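PDB 6ULO: DUF7790 domain-containing protein from Leptospira interrogans serogroup Icterohaemorrhagiae serovar copenhageni, which is of unknown function but carries a DUF7790 domain of a Rossmann-fold clan and is probably anchored to a membrane by a transmembrane helix. Local coordinates for residues T103-F106 / L107-E111; R183-I187 / E188-L192. All coordinates share one frame; numbering follows the deposited sequence.

Contact 1. Residues T103-F106 / L107-E111; sequences TILF and LQKSE
The carbonyl oxygens of Thr103, Ile104 and Leu105 accept the amide N-H groups of Leu107, Gln108 and Lys109 in successive i to i+4 bonds, N to O 2.8 Å for Leu107 to Thr103 and 2.9 Å for Gln108 to Ile104, and the last turn of helix 94-109 ends as Ser110 leaves helical angles. The third is already stretched, 3.2 Å from Lys109 N to Leu105 O, and the same N-H also makes a weak, strongly bent hydrogen bond to Phe106 O (125°). Ser110 OG closes the turn by donating to Phe106 O at 2.8 Å. Its first torsion (chi1 -69°) places OG over the last turn, where it meets the carbonyl 39° out of its plane. On the buried side Thr103 and Leu107 run side by side in the same direction, with Thr103 CG2 4.0 Å from Leu107 CD1. The other branch, Thr103 OG1, is hydrogen-bonded to Trp120, whose ring meets that of Phe106 edge-to-face. Gln108 extends back over the previous turn: its CG lies on Ile104 O, and its amide end passes beside the Ile104 methyl CG2, 4.0 Å from Gln108 NE2. It also crosses Leu105 at about a right angle, bringing Gln108 OE1 to 4.2 Å from Leu105 CD1. NE2 is hydrogen-bonded to the backbone oxygen of Ala186 in helix 176-187, while Leu107 packs on Tyr179 and Ile182 of that helix. The chemistry is that of a helix C-terminus whose last carbonyls are bonded in part by side chains: a serine hydroxyl serves Phe106 O, and Arg183 reaches Leu107 O and Gln108 O, tying the helix end to the neighbouring helix, its partial negative charge probably offset by the guanidinium.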
loop_
_atom_site.group_PDB
_atom_site.type_symbol
_atom_site.label_atom_id
_atom_site.label_comp_id
_atom_site.label_asym_id
_atom_site.label_seq_id
_atom_site.Cartn_x
_atom_site.Cartn_y
_atom_site.Cartn_z
ATOM N N THR A 103 -5.869 -3.508 -11.656
ATOM C CA THR A 103 -4.731 -4.382 -11.379
ATOM C C THR A 103 -5.186 -5.733 -10.823
ATOM O O THR A 103 -4.658 -6.787 -11.223
ATOM C CB THR A 103 -3.792 -3.654 -10.424
ATOM O OG1 THR A 103 -3.065 -2.710 -11.186
ATOM C CG2 THR A 103 -2.832 -4.587 -9.657
ATOM N N ILE A 104 -6.175 -5.730 -9.917
ATOM C CA ILE A 104 -6.639 -6.991 -9.351
ATOM C C ILE A 104 -7.276 -7.874 -10.420
ATOM O O ILE A 104 -7.049 -9.091 -10.458
ATOM C CB ILE A 104 -7.597 -6.691 -8.177
ATOM C CG1 ILE A 104 -6.802 -6.041 -7.041
ATOM C CG2 ILE A 104 -8.350 -7.952 -7.724
ATOM C CD1 ILE A 104 -7.656 -5.301 -6.027
ATOM N N LEU A 105 -8.093 -7.285 -11.293
ATOM C CA LEU A 105 -8.675 -8.047 -12.397
ATOM C C LEU A 105 -7.580 -8.638 -13.270
ATOM O O LEU A 105 -7.636 -9.823 -13.646
ATOM C CB LEU A 105 -9.571 -7.117 -13.202
ATOM C CG LEU A 105 -10.163 -7.665 -14.496
ATOM C CD1 LEU A 105 -11.097 -8.865 -14.274
ATOM C CD2 LEU A 105 -10.904 -6.512 -15.240
ATOM N N PHE A 106 -6.546 -7.834 -13.580
ATOM C CA PHE A 106 -5.458 -8.355 -14.420
ATOM C C PHE A 106 -4.707 -9.481 -13.715
ATOM O O PHE A 106 -4.365 -10.483 -14.345
ATOM C CB PHE A 106 -4.482 -7.260 -14.808
ATOM C CG PHE A 106 -5.015 -6.207 -15.739
ATOM C CD1 PHE A 106 -6.252 -6.319 -16.365
ATOM C CD2 PHE A 106 -4.223 -5.074 -16.003
ATOM C CE1 PHE A 106 -6.687 -5.332 -17.229
ATOM C CE2 PHE A 106 -4.644 -4.085 -16.865
ATOM C CZ PHE A 106 -5.889 -4.222 -17.499
ATOM N N LEU A 107 -4.474 -9.361 -12.410
ATOM C CA LEU A 107 -3.836 -10.446 -11.663
ATOM C C LEU A 107 -4.658 -11.722 -11.743
ATOM O O LEU A 107 -4.116 -12.805 -11.980
ATOM C CB LEU A 107 -3.660 -10.060 -10.186
ATOM C CG LEU A 107 -2.568 -9.018 -9.917
ATOM C CD1 LEU A 107 -2.754 -8.454 -8.496
ATOM C CD2 LEU A 107 -1.178 -9.660 -10.078
ATOM N N GLN A 108 -5.975 -11.611 -11.519
ATOM C CA GLN A 108 -6.839 -12.788 -11.590
ATOM C C GLN A 108 -6.709 -13.516 -12.919
ATOM O O GLN A 108 -6.710 -14.746 -12.952
ATOM C CB GLN A 108 -8.297 -12.392 -11.352
ATOM C CG GLN A 108 -8.541 -11.959 -9.896
ATOM C CD GLN A 108 -9.880 -11.328 -9.694
ATOM O OE1 GLN A 108 -10.501 -10.855 -10.650
ATOM N NE2 GLN A 108 -10.333 -11.303 -8.448
ATOM N N LYS A 109 -6.586 -12.778 -14.019
ATOM C CA LYS A 109 -6.592 -13.377 -15.337
ATOM C C LYS A 109 -5.207 -13.730 -15.847
ATOM O O LYS A 109 -5.102 -14.398 -16.868
ATOM C CB LYS A 109 -7.275 -12.425 -16.322
ATOM C CG LYS A 109 -8.746 -12.182 -15.994
ATOM C CD LYS A 109 -9.543 -13.455 -15.988
ATOM C CE LYS A 109 -11.008 -13.120 -15.789
ATOM N NZ LYS A 109 -11.851 -14.319 -15.867
ATOM N N SER A 110 -4.133 -13.315 -15.181
ATOM C CA SER A 110 -2.766 -13.424 -15.707
ATOM C C SER A 110 -2.037 -14.556 -14.985
ATOM O O SER A 110 -1.598 -14.389 -13.840
ATOM C CB SER A 110 -2.037 -12.089 -15.527
ATOM O OG SER A 110 -2.587 -11.095 -16.372
ATOM N N GLU A 111 -1.852 -15.687 -15.674
ATOM C CA GLU A 111 -1.310 -16.859 -14.994
ATOM C C GLU A 111 0.144 -16.666 -14.584
ATOM O O GLU A 111 0.575 -17.241 -13.582
ATOM C CB GLU A 111 -1.484 -18.104 -15.857
ATOM C CG GLU A 111 -2.982 -18.426 -16.109
ATOM C CD GLU A 111 -3.244 -19.707 -16.876
ATOM O OE1 GLU A 111 -2.288 -20.295 -17.415
ATOM O OE2 GLU A 111 -4.424 -20.115 -16.961
#

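Contact 2. Residues R183-I187 / E188-L192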
loop_
_atom_site.group_PDB
_atom_site.type_symbol
_atom_site.label_atom_id
_atom_site.label_comp_id
_atom_site.label_asym_id
_atom_site.label_seq_id
_atom_site.Cartn_x
_atom_site.Cartn_y
_atom_site.Cartn_z
ATOM N N ARG A 183 -1.149 -13.173 -6.746
ATOM C CA ARG A 183 -2.261 -13.618 -7.582
ATOM C C ARG A 183 -3.238 -14.476 -6.793
ATOM O O ARG A 183 -4.459 -14.385 -6.999
ATOM C CB ARG A 183 -1.724 -14.394 -8.780
ATOM C CG ARG A 183 -2.874 -14.918 -9.661
ATOM C CD ARG A 183 -2.419 -15.398 -11.011
ATOM N NE ARG A 183 -3.556 -15.684 -11.892
ATOM C CZ ARG A 183 -3.902 -16.901 -12.285
ATOM N NH1 ARG A 183 -3.178 -17.951 -11.885
ATOM N NH2 ARG A 183 -4.942 -17.054 -13.093
ATOM N N LYS A 184 -2.725 -15.317 -5.897
ATOM C CA LYS A 184 -3.599 -16.144 -5.075
ATOM C C LYS A 184 -4.528 -15.278 -4.228
ATOM O O LYS A 184 -5.751 -15.494 -4.202
ATOM C CB LYS A 184 -2.763 -17.061 -4.192
ATOM C CG LYS A 184 -3.630 -17.969 -3.323
ATOM C CD LYS A 184 -2.803 -18.796 -2.385
ATOM C CE LYS A 184 -3.615 -19.771 -1.579
ATOM N NZ LYS A 184 -2.864 -20.163 -0.365
ATOM N N LEU A 185 -3.983 -14.249 -3.572
ATOM C CA LEU A 185 -4.835 -13.309 -2.838
ATOM C C LEU A 185 -5.858 -12.657 -3.757
ATOM O O LEU A 185 -7.023 -12.486 -3.371
ATOM C CB LEU A 185 -3.991 -12.241 -2.150
ATOM C CG LEU A 185 -2.997 -12.730 -1.098
ATOM C CD1 LEU A 185 -2.264 -11.508 -0.476
ATOM C CD2 LEU A 185 -3.701 -13.560 -0.002
ATOM N N ALA A 186 -5.442 -12.260 -4.969
ATOM C CA ALA A 186 -6.369 -11.601 -5.883
ATOM C C ALA A 186 -7.527 -12.520 -6.221
ATOM O O ALA A 186 -8.688 -12.104 -6.183
ATOM C CB ALA A 186 -5.652 -11.133 -7.142
ATOM N N ILE A 187 -7.216 -13.772 -6.579
ATOM C CA ILE A 187 -8.238 -14.749 -6.934
ATOM C C ILE A 187 -9.209 -14.962 -5.775
ATOM O O ILE A 187 -10.414 -15.151 -5.990
ATOM C CB ILE A 187 -7.556 -16.062 -7.374
ATOM C CG1 ILE A 187 -6.946 -15.867 -8.742
ATOM C CG2 ILE A 187 -8.573 -17.223 -7.409
ATOM C CD1 ILE A 187 -6.053 -17.032 -9.183
ATOM N N GLU A 188 -8.711 -14.963 -4.551
ATOM C CA GLU A 188 -9.502 -15.243 -3.366
ATOM C C GLU A 188 -10.297 -14.052 -2.872
ATOM O O GLU A 188 -11.006 -14.189 -1.874
ATOM C CB GLU A 188 -8.572 -15.790 -2.267
ATOM C CG GLU A 188 -8.080 -17.174 -2.637
ATOM C CD GLU A 188 -7.032 -17.763 -1.716
ATOM O OE1 GLU A 188 -6.413 -17.036 -0.914
ATOM O OE2 GLU A 188 -6.787 -18.988 -1.848
ATOM N N GLY A 189 -10.212 -12.898 -3.527
ATOM C CA GLY A 189 -10.940 -11.738 -3.078
ATOM C C GLY A 189 -10.310 -11.058 -1.886
ATOM O O GLY A 189 -10.961 -10.253 -1.205
ATOM N N LYS A 190 -9.034 -11.329 -1.628
ATOM C CA LYS A 190 -8.348 -10.847 -0.444
ATOM C C LYS A 190 -7.570 -9.577 -0.669
ATOM O O LYS A 190 -6.890 -9.137 0.265
ATOM C CB LYS A 190 -7.438 -11.942 0.104
ATOM C CG LYS A 190 -8.175 -13.197 0.566
ATOM C CD LYS A 190 -7.201 -14.271 0.990
ATOM C CE LYS A 190 -7.912 -15.442 1.621
ATOM N NZ LYS A 190 -6.940 -16.565 1.802
ATOM N N ILE A 191 -7.667 -8.975 -1.849
ATOM C CA ILE A 191 -7.091 -7.655 -2.112
ATOM C C ILE A 191 -8.277 -6.749 -2.352
ATOM O O ILE A 191 -9.040 -6.974 -3.307
ATOM C CB ILE A 191 -6.137 -7.641 -3.323
ATOM C CG1 ILE A 191 -5.132 -8.779 -3.236
ATOM C CG2 ILE A 191 -5.453 -6.274 -3.380
ATOM C CD1 ILE A 191 -4.136 -8.815 -4.409
ATOM N N LEU A 192 -8.446 -5.757 -1.482
ATOM C CA LEU A 192 -9.693 -5.000 -1.392
ATOM C C LEU A 192 -9.393 -3.521 -1.544
ATOM O O LEU A 192 -8.939 -2.866 -0.582
ATOM C CB LEU A 192 -10.419 -5.262 -0.074
ATOM C CG LEU A 192 -10.752 -6.743 0.146
ATOM C CD1 LEU A 192 -9.837 -7.303 1.214
ATOM C CD2 LEU A 192 -12.188 -6.922 0.572
HETATM O O HOH W 1 -8.889 -9.735 -4.491
#
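Lys184 sends its CG anti to the backbone N (chi1 -179°) while Glu188 keeps CG beside its own N (chi1 -70°), and with these torsions the two extended chains cross at a slant along the last turn of helix 176-187. The lysine methylenes do the touching, Lys184 CE lying 3.3 Å from Glu188 OE2, while NZ stays beyond salt-bridge range. Glu188 thus folds back beside Lys184, and Lys190 swings across to meet it, its NZ forming a salt bridge with Glu188 OE1 at 2.8 Å. The ammonium comes from above the carboxylate plane. Beneath these groups the helix ends in a Schellman motif. Gly189, with positive phi (77°), reverses the chain so that Lys190 N binds Leu185 O at 2.9 Å, and Gly189 N binds Ala186 O at 3.2 Å from well above the carbonyl plane. Ala186 O also accepts from a water, 2.9 Å away, which in turn accepts from Ile191 N and so bridges the last turn to the start of strand 191-195. The returning chain folds its apolar groups against the helix. Ile191 lays CG1 against Leu185 CB at 3.8 Å and its CD1 end against Ala186 CB, whereas Leu185 CD2 meets the aliphatic shaft of Lys190 at CD, the two side chains crossing nearly at right angles. Lys190 NZ has a second carboxylate partner in Glu20 of helix 18-28, and the Lys190 backbone bonds to Ile87 of the adjoining strand. The motif thus makes the sharp passage from helix to edge strand with its amides satisfied by carbonyls or water, and the lysine between two carboxylates should favour its charged form, binding this turn to the N-terminal helix.

Overall arrangement
Contact 1 closes helix 94-109 and contact 2, later in the chain, closes helix 176-187 and opens strand 191-195, an outermost strand of the mixed sheet. Their centres are about 9 Å apart on the same side of the chain's centre, and they touch directly: polar bonds tie the two helix ends together, and Ile104 packs on Ile191. Two helix ends thus meet beside the sheet edge, where strand 191-195 runs parallel to strand 86-91. Helix 94-109 follows that inner strand in sequence, so the pair joins segments more than 70 residues apart within the DUF7790 region, consistent with a Rossmann-like core of helices flanking parallel strands.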